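Local coordinates for protein SidF, inhibitor of growth family, member 3 (Legionella pneumophila subsp. pneumophila, PDB 4FYE) that probably removes phosphate from phosphatidylinositol phosphates, acting as a phosphoinositide phosphatase through a cysteine-based active-site loop, at residues S237-S245 with V293-V301; S266-Y276 with A641-N649. The protein carries 1 engineered substitution. All coordinates share one frame; numbering follows the deposited sequence.

Overall arrangement
Both contacts are largely buried, but they use different chemistry at different depths. Interaction 2, centred about 6 Å from the middle of the chain, is where the outer strands of two sheets meet, 260-268 of the six-stranded sheet and 641-645 of the four-stranded one. It is held chiefly by backbone bonds and lysine and continues into the phosphate-binding loop. Interaction 1, about 16 Å from that middle, sets an irregular loop against helix 284-311, whose side chains take up the loop's amides beside a small apolar patch. The two touch through Arg273 of interaction 2, whose carbonyl oxygen and guanidinium bond to Asn297 and Gln298 of that helix.

Interaction 1: S237-S245 with V293-V301; sequences SDLVLGNSS and VTLINQEEV
Two neighbouring amides of the loop 237-245 are received by side chains one helical turn apart on 293-301. The N-H of Gly242 points to OD1 of Asn297 over 3.2 Å, with an N-H...O angle of 143° and the donor lying somewhat off the carbonyl plane. Straighter and shorter is the next bond, from Asn243 N to the syn lone pair of Glu300 OE2 at 2.9 Å. Glu300 gets there with CG opposite its own backbone N (chi1 -174°) and the rest of the chain stretched out, which carries the carboxylate from the helix to the loop. Gln214 NE2 also bonds to OE2, so that oxygen has at least two donors. The Asn297 amide is fixed from both ends, since its ND2 donates to the carbonyl oxygen of Arg273.

The arrangement is a case of helix side chains satisfying the backbone of an extended, non-regular segment: Val293, Asn297 and Glu300 follow one another along a single face of helix 284-311. Gly242 lies between the two bonds in a conformation (phi 106°) that residues with a beta carbon seldom adopt. The Asn243 side chain runs antiparallel to those of Asn297 and Glu300 and sends ND2 weakly to the carbonyl oxygen of Asn297 at 3.4 Å; Val301 CG2 lies equally near that nitrogen, at 3.4 Å.

Apolar contacts hold the earlier part of the loop. Leu241 CD2 meets Val293 CG2 at 3.8 Å and reaches Ile296 CG2 more loosely, at 4.4 Å, while Leu239 CD2 lies 4.1 Å from the same methyl, Val293 CG2, its side chain crossing that of the valine at a slant. Phe510 of helix 482-514 also touches Val293.

Interaction 2: S266-Y276 with A641-N649; sequences SFSGPGARMPY and ANTKGSKSN. Engineered in segment 641-649: Ser646 (natural residue Cys). With PO4 (phosphate ion), chain B.
Strands 266-268 and 641-645 run in nearly the same direction, their axes 15° apart and 5.0 Å at closest approach, with Phe267 N bonded to Asn642 O. The pairing then changes: Gly269 and Lys644 form a single, weakly bonded antiparallel bridge, next to the cis peptide before Pro270. Farther on, Ala272 N gives a nearly straight bond to Lys647 O, 2.8 Å.

The Lys644 side chain runs back along its own strand, extended until a bend at its last torsion (chi4 -67°). Lys644 NZ, above the carbonyl plane of Phe267, donates to Ser266 OG and Phe267 O, each at 2.8 Å, and, at a doubtfully short 2.5 Å, to Asn642 OD1. His264 shares the Ser266 hydroxyl. Thr643 OG1 bonds to Glu356, to which Arg273 makes a salt bridge; Arg273 NH1 also bonds to Gln298.

A phosphate ion accepts bonds from Lys647 N, 2.8 Å from its O2, and, over a suspiciously short distance, from Ser646 OG. Ser646 is engineered in place of the natural cysteine; Arg652 NE also holds the ion. Cysteine, five residues and arginine make the CX5R signature of cysteine phosphatases, so the ion probably marks where a substrate phosphate sits, in a loop tied to 266-276.

Interaction 1: S237-S245 with V293-V301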
loop_
_atom_site.group_PDB
_atom_site.type_symbol
_atom_site.label_atom_id
_atom_site.label_comp_id
_atom_site.label_asym_id
_atom_site.label_seq_id
_atom_site.Cartn_x
_atom_site.Cartn_y
_atom_site.Cartn_z
ATOM N N SER A 237 18.292 -14.577 -15.489
ATOM C CA SER A 237 17.831 -15.324 -14.312
ATOM C C SER A 237 17.524 -14.382 -13.125
ATOM O O SER A 237 16.388 -14.341 -12.626
ATOM C CB SER A 237 18.858 -16.409 -13.925
ATOM O OG SER A 237 18.274 -17.450 -13.152
ATOM N N ASP A 238 18.536 -13.615 -12.708
ATOM C CA ASP A 238 18.444 -12.694 -11.557
ATOM C C ASP A 238 17.905 -11.283 -11.912
ATOM O O ASP A 238 17.558 -11.009 -13.074
ATOM C CB ASP A 238 19.821 -12.607 -10.860
ATOM C CG ASP A 238 20.895 -11.870 -11.702
ATOM O OD1 ASP A 238 20.804 -11.798 -12.953
ATOM O OD2 ASP A 238 21.853 -11.360 -11.084
ATOM N N LEU A 239 17.840 -10.397 -10.915
ATOM C CA LEU A 239 17.507 -8.967 -11.129
ATOM C C LEU A 239 16.425 -8.692 -12.183
ATOM O O LEU A 239 16.693 -8.082 -13.216
ATOM C CB LEU A 239 18.766 -8.119 -11.424
ATOM C CG LEU A 239 19.504 -7.573 -10.201
ATOM C CD1 LEU A 239 20.434 -8.631 -9.643
ATOM C CD2 LEU A 239 20.294 -6.309 -10.500
ATOM N N VAL A 240 15.209 -9.152 -11.903
ATOM C CA VAL A 240 14.041 -8.773 -12.674
ATOM C C VAL A 240 13.678 -7.309 -12.372
ATOM O O VAL A 240 13.940 -6.784 -11.268
ATOM C CB VAL A 240 12.829 -9.674 -12.355
ATOM C CG1 VAL A 240 11.921 -9.787 -13.581
ATOM C CG2 VAL A 240 13.291 -11.058 -11.883
ATOM N N LEU A 241 13.099 -6.650 -13.368
ATOM C CA LEU A 241 12.611 -5.295 -13.175
ATOM C C LEU A 241 11.121 -5.268 -12.943
ATOM O O LEU A 241 10.399 -6.226 -13.291
ATOM C CB LEU A 241 12.897 -4.446 -14.397
ATOM C CG LEU A 241 14.342 -4.382 -14.852
ATOM C CD1 LEU A 241 14.397 -3.476 -16.081
ATOM C CD2 LEU A 241 15.232 -3.853 -13.737
ATOM N N GLY A 242 10.663 -4.145 -12.381
ATOM C CA GLY A 242 9.257 -3.954 -12.123
ATOM C C GLY A 242 8.880 -4.067 -10.667
ATOM O O GLY A 242 9.501 -4.809 -9.893
ATOM N N ASN A 243 7.874 -3.281 -10.302
ATOM C CA ASN A 243 7.206 -3.384 -9.004
ATOM C C ASN A 243 6.225 -4.574 -8.871
ATOM O O ASN A 243 5.750 -5.164 -9.857
ATOM C CB ASN A 243 6.465 -2.072 -8.706
ATOM C CG ASN A 243 7.409 -0.984 -8.265
ATOM O OD1 ASN A 243 8.209 -1.202 -7.357
ATOM N ND2 ASN A 243 7.349 0.188 -8.918
ATOM N N SER A 244 5.916 -4.936 -7.644
ATOM C CA SER A 244 4.842 -5.894 -7.490
ATOM C C SER A 244 4.136 -5.708 -6.172
ATOM O O SER A 244 4.589 -4.954 -5.274
ATOM C CB SER A 244 5.252 -7.379 -7.784
ATOM O OG SER A 244 6.268 -7.870 -6.908
ATOM N N SER A 245 2.997 -6.390 -6.118
ATOM C CA SER A 245 2.010 -6.226 -5.073
ATOM C C SER A 245 1.517 -4.747 -5.002
ATOM O O SER A 245 1.153 -4.281 -3.912
ATOM C CB SER A 245 2.561 -6.802 -3.735
ATOM O OG SER A 245 2.018 -6.184 -2.569
ATOM N N VAL A 293 18.164 -0.460 -9.854
ATOM C CA VAL A 293 16.852 -1.008 -10.114
ATOM C C VAL A 293 15.859 -0.282 -9.236
ATOM O O VAL A 293 14.734 -0.042 -9.635
ATOM C CB VAL A 293 16.807 -2.481 -9.774
ATOM C CG1 VAL A 293 15.387 -2.974 -9.688
ATOM C CG2 VAL A 293 17.596 -3.245 -10.815
ATOM N N THR A 294 16.279 0.104 -8.046
ATOM C CA THR A 294 15.309 0.693 -7.213
ATOM C C THR A 294 14.953 2.063 -7.738
ATOM O O THR A 294 13.773 2.467 -7.646
ATOM C CB THR A 294 15.540 0.554 -5.660
ATOM O OG1 THR A 294 15.620 1.827 -5.015
ATOM C CG2 THR A 294 16.692 -0.382 -5.249
ATOM N N LEU A 295 15.943 2.746 -8.350
ATOM C CA LEU A 295 15.709 3.994 -9.053
ATOM C C LEU A 295 14.803 3.767 -10.296
ATOM O O LEU A 295 13.800 4.447 -10.505
ATOM C CB LEU A 295 17.021 4.549 -9.528
ATOM C CG LEU A 295 17.389 6.025 -9.558
ATOM C CD1 LEU A 295 17.945 6.307 -10.937
ATOM C CD2 LEU A 295 16.261 6.972 -9.251
ATOM N N ILE A 296 15.146 2.796 -11.110
ATOM C CA ILE A 296 14.306 2.372 -12.191
ATOM C C ILE A 296 12.820 2.150 -11.741
ATOM O O ILE A 296 11.878 2.796 -12.278
ATOM C CB ILE A 296 14.968 1.168 -12.872
ATOM C CG1 ILE A 296 16.134 1.683 -13.749
ATOM C CG2 ILE A 296 13.956 0.379 -13.676
ATOM C CD1 ILE A 296 17.099 0.613 -14.227
ATOM N N ASN A 297 12.610 1.291 -10.746
ATOM C CA ASN A 297 11.300 1.133 -10.142
ATOM C C ASN A 297 10.747 2.396 -9.526
ATOM O O ASN A 297 9.541 2.628 -9.625
ATOM C CB ASN A 297 11.378 0.085 -9.099
ATOM C CG ASN A 297 11.611 -1.269 -9.682
ATOM O OD1 ASN A 297 11.525 -1.480 -10.920
ATOM N ND2 ASN A 297 11.887 -2.225 -8.796
ATOM N N GLN A 298 11.597 3.240 -8.920
ATOM C CA GLN A 298 11.112 4.559 -8.512
ATOM C C GLN A 298 10.479 5.343 -9.694
ATOM O O GLN A 298 9.463 5.994 -9.505
ATOM C CB GLN A 298 12.195 5.415 -7.872
ATOM C CG GLN A 298 11.584 6.634 -7.194
ATOM C CD GLN A 298 10.513 6.271 -6.176
ATOM O OE1 GLN A 298 10.637 5.263 -5.488
ATOM N NE2 GLN A 298 9.492 7.126 -6.029
ATOM N N GLU A 299 11.046 5.296 -10.901
ATOM C CA GLU A 299 10.363 5.983 -11.976
ATOM C C GLU A 299 9.006 5.379 -12.335
ATOM O O GLU A 299 8.046 6.133 -12.550
ATOM C CB GLU A 299 11.248 6.460 -13.166
ATOM C CG GLU A 299 11.827 5.402 -14.107
ATOM C CD GLU A 299 12.398 5.980 -15.423
ATOM O OE1 GLU A 299 12.382 5.261 -16.441
ATOM O OE2 GLU A 299 12.879 7.128 -15.492
ATOM N N GLU A 300 8.860 4.062 -12.229
ATOM C CA GLU A 300 7.567 3.434 -12.467
ATOM C C GLU A 300 6.556 3.933 -11.467
ATOM O O GLU A 300 5.429 4.261 -11.809
ATOM C CB GLU A 300 7.668 1.921 -12.425
ATOM C CG GLU A 300 6.383 1.151 -12.816
ATOM C CD GLU A 300 6.334 -0.312 -12.310
ATOM O OE1 GLU A 300 5.212 -0.884 -12.189
ATOM O OE2 GLU A 300 7.394 -0.919 -11.994
ATOM N N VAL A 301 6.972 4.032 -10.216
ATOM C CA VAL A 301 6.124 4.627 -9.199
ATOM C C VAL A 301 5.668 6.046 -9.581
ATOM O O VAL A 301 4.555 6.423 -9.248
ATOM C CB VAL A 301 6.838 4.632 -7.807
ATOM C CG1 VAL A 301 6.152 5.542 -6.755
ATOM C CG2 VAL A 301 6.977 3.222 -7.326
#

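Interaction 2: S266-Y276 with A641-N649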
loop_
_atom_site.group_PDB
_atom_site.type_symbol
_atom_site.label_atom_id
_atom_site.label_comp_id
_atom_site.label_asym_id
_atom_site.label_seq_id
_atom_site.Cartn_x
_atom_site.Cartn_y
_atom_site.Cartn_z
ATOM N N SER A 266 -5.825 5.454 -1.944
ATOM C CA SER A 266 -4.395 5.445 -1.756
ATOM C C SER A 266 -3.843 4.171 -2.339
ATOM O O SER A 266 -4.542 3.481 -3.130
ATOM C CB SER A 266 -4.034 5.587 -0.278
ATOM O OG SER A 266 -4.281 4.423 0.502
ATOM N N PHE A 267 -2.603 3.841 -1.974
ATOM C CA PHE A 267 -1.970 2.662 -2.551
ATOM C C PHE A 267 -1.643 1.624 -1.512
ATOM O O PHE A 267 -1.108 1.916 -0.425
ATOM C CB PHE A 267 -0.661 3.026 -3.307
ATOM C CG PHE A 267 -0.882 3.654 -4.644
ATOM C CD1 PHE A 267 -1.358 2.884 -5.726
ATOM C CD2 PHE A 267 -0.610 5.026 -4.845
ATOM C CE1 PHE A 267 -1.591 3.448 -6.974
ATOM C CE2 PHE A 267 -0.815 5.608 -6.097
ATOM C CZ PHE A 267 -1.356 4.831 -7.154
ATOM N N SER A 268 -1.908 0.380 -1.856
ATOM C CA SER A 268 -1.311 -0.692 -1.079
ATOM C C SER A 268 -0.085 -1.116 -1.848
ATOM O O SER A 268 -0.171 -1.506 -3.038
ATOM C CB SER A 268 -2.289 -1.864 -0.888
ATOM O OG SER A 268 -1.621 -3.097 -0.744
ATOM N N GLY A 269 1.063 -1.047 -1.197
ATOM C CA GLY A 269 2.322 -1.216 -1.880
ATOM C C GLY A 269 2.803 0.122 -2.390
ATOM O O GLY A 269 2.267 1.152 -2.033
ATOM N N PRO A 270 3.844 0.112 -3.198
ATOM C CA PRO A 270 4.471 -1.120 -3.648
ATOM C C PRO A 270 5.258 -1.771 -2.532
ATOM O O PRO A 270 5.591 -1.138 -1.541
ATOM C CB PRO A 270 5.415 -0.637 -4.734
ATOM C CG PRO A 270 5.811 0.715 -4.284
ATOM C CD PRO A 270 4.669 1.287 -3.503
ATOM N N GLY A 271 5.570 -3.040 -2.717
ATOM C CA GLY A 271 6.317 -3.782 -1.731
ATOM C C GLY A 271 7.709 -3.293 -2.005
ATOM O O GLY A 271 7.855 -2.224 -2.574
ATOM N N ALA A 272 8.734 -4.003 -1.576
ATOM C CA ALA A 272 10.059 -3.461 -1.768
ATOM C C ALA A 272 10.234 -3.164 -3.249
ATOM O O ALA A 272 9.851 -3.948 -4.114
ATOM C CB ALA A 272 11.108 -4.443 -1.291
ATOM N N ARG A 273 10.810 -2.002 -3.519
ATOM C CA ARG A 273 10.978 -1.489 -4.864
ATOM C C ARG A 273 12.221 -2.111 -5.405
ATOM O O ARG A 273 12.635 -1.846 -6.521
ATOM C CB ARG A 273 11.192 0.012 -4.826
ATOM C CG ARG A 273 9.924 0.826 -4.829
ATOM C CD ARG A 273 10.129 2.106 -4.059
ATOM N NE ARG A 273 9.079 2.284 -3.081
ATOM C CZ ARG A 273 8.313 3.356 -3.011
ATOM N NH1 ARG A 273 8.487 4.347 -3.862
ATOM N NH2 ARG A 273 7.375 3.435 -2.090
ATOM N N MET A 274 12.849 -2.912 -4.568
ATOM C CA MET A 274 14.107 -3.431 -4.894
ATOM C C MET A 274 14.021 -4.889 -4.802
ATOM O O MET A 274 13.326 -5.409 -3.952
ATOM C CB MET A 274 15.100 -2.913 -3.924
ATOM C CG MET A 274 14.690 -3.151 -2.519
ATOM S SD MET A 274 16.277 -3.212 -1.680
ATOM C CE MET A 274 16.367 -1.457 -1.368
ATOM N N PRO A 275 14.732 -5.570 -5.697
ATOM C CA PRO A 275 14.721 -7.013 -5.630
ATOM C C PRO A 275 15.610 -7.494 -4.470
ATOM O O PRO A 275 16.815 -7.739 -4.611
ATOM C CB PRO A 275 15.244 -7.433 -7.010
ATOM C CG PRO A 275 15.798 -6.188 -7.662
ATOM C CD PRO A 275 15.689 -5.053 -6.696
ATOM N N TYR A 276 14.976 -7.572 -3.319
ATOM C CA TYR A 276 15.511 -8.141 -2.086
ATOM C C TYR A 276 16.403 -9.399 -2.191
ATOM O O TYR A 276 17.520 -9.413 -1.675
ATOM C CB TYR A 276 14.331 -8.450 -1.140
ATOM C CG TYR A 276 13.075 -9.128 -1.753
ATOM C CD1 TYR A 276 13.012 -9.550 -3.107
ATOM C CD2 TYR A 276 11.955 -9.364 -0.954
ATOM C CE1 TYR A 276 11.867 -10.156 -3.624
ATOM C CE2 TYR A 276 10.813 -9.965 -1.457
ATOM C CZ TYR A 276 10.771 -10.361 -2.779
ATOM O OH TYR A 276 9.620 -10.955 -3.223
ATOM N N ALA A 641 -0.368 11.122 -2.746
ATOM C CA ALA A 641 -0.577 9.734 -2.986
ATOM C C ALA A 641 0.132 8.928 -1.849
ATOM O O ALA A 641 1.356 8.939 -1.788
ATOM C CB ALA A 641 0.013 9.373 -4.323
ATOM N N ASN A 642 -0.601 8.273 -0.938
ATOM C CA ASN A 642 0.061 7.504 0.146
ATOM C C ASN A 642 0.412 6.030 -0.252
ATOM O O ASN A 642 -0.493 5.199 -0.512
ATOM C CB ASN A 642 -0.758 7.595 1.457
ATOM C CG ASN A 642 -0.317 6.560 2.514
ATOM O OD1 ASN A 642 -1.066 5.618 2.808
ATOM N ND2 ASN A 642 0.909 6.677 3.019
ATOM N N THR A 643 1.711 5.741 -0.369
ATOM C CA THR A 643 2.246 4.359 -0.577
ATOM C C THR A 643 2.731 3.801 0.798
ATOM O O THR A 643 3.142 4.557 1.676
ATOM C CB THR A 643 3.461 4.361 -1.532
ATOM O OG1 THR A 643 4.485 5.262 -1.002
ATOM C CG2 THR A 643 3.069 4.917 -2.950
ATOM N N LYS A 644 2.720 2.479 0.958
ATOM C CA LYS A 644 2.899 1.832 2.232
ATOM C C LYS A 644 3.252 0.350 2.038
ATOM O O LYS A 644 2.850 -0.308 1.052
ATOM C CB LYS A 644 1.686 1.998 3.182
ATOM C CG LYS A 644 0.383 1.739 2.531
ATOM C CD LYS A 644 -0.743 2.199 3.463
ATOM C CE LYS A 644 -2.075 2.325 2.730
ATOM N NZ LYS A 644 -1.933 3.464 1.759
ATOM N N GLY A 645 4.054 -0.149 2.984
ATOM C CA GLY A 645 4.939 -1.230 2.640
ATOM C C GLY A 645 5.925 -1.752 3.692
ATOM O O GLY A 645 6.435 -1.078 4.667
ATOM N N SER A 646 6.228 -3.000 3.394
ATOM C CA SER A 646 6.983 -3.866 4.220
ATOM C C SER A 646 7.683 -4.584 3.061
ATOM O O SER A 646 7.622 -4.072 1.927
ATOM C CB SER A 646 5.991 -4.718 5.045
ATOM O OG SER A 646 4.849 -5.322 4.322
ATOM N N LYS A 647 8.320 -5.736 3.311
ATOM C CA LYS A 647 9.135 -6.396 2.266
ATOM C C LYS A 647 8.258 -6.826 1.097
ATOM O O LYS A 647 8.377 -6.259 0.025
ATOM C CB LYS A 647 10.004 -7.552 2.817
ATOM C CG LYS A 647 10.966 -8.139 1.790
ATOM C CD LYS A 647 12.065 -8.976 2.427
ATOM C CE LYS A 647 13.407 -8.652 1.747
ATOM N NZ LYS A 647 14.488 -9.690 1.769
ATOM N N SER A 648 7.372 -7.788 1.331
ATOM C CA SER A 648 6.416 -8.232 0.300
ATOM C C SER A 648 5.020 -7.526 0.333
ATOM O O SER A 648 4.208 -7.714 -0.565
ATOM C CB SER A 648 6.211 -9.746 0.454
ATOM O OG SER A 648 5.553 -10.015 1.703
ATOM N N ASN A 649 4.751 -6.847 1.438
ATOM C CA ASN A 649 3.510 -6.123 1.649
ATOM C C ASN A 649 2.351 -7.026 2.025
ATOM O O ASN A 649 1.233 -6.574 2.177
ATOM C CB ASN A 649 3.136 -5.286 0.435
ATOM C CG ASN A 649 2.201 -4.161 0.794
ATOM O OD1 ASN A 649 2.450 -3.419 1.735
ATOM N ND2 ASN A 649 1.106 -4.044 0.063
HETATM P P PO4 B . 6.081 -8.160 5.604
HETATM O O1 PO4 B . 5.697 -7.626 6.989
HETATM O O2 PO4 B . 7.412 -7.570 5.155
HETATM O O3 PO4 B . 6.262 -9.683 5.517
HETATM O O4 PO4 B . 4.992 -7.767 4.588
#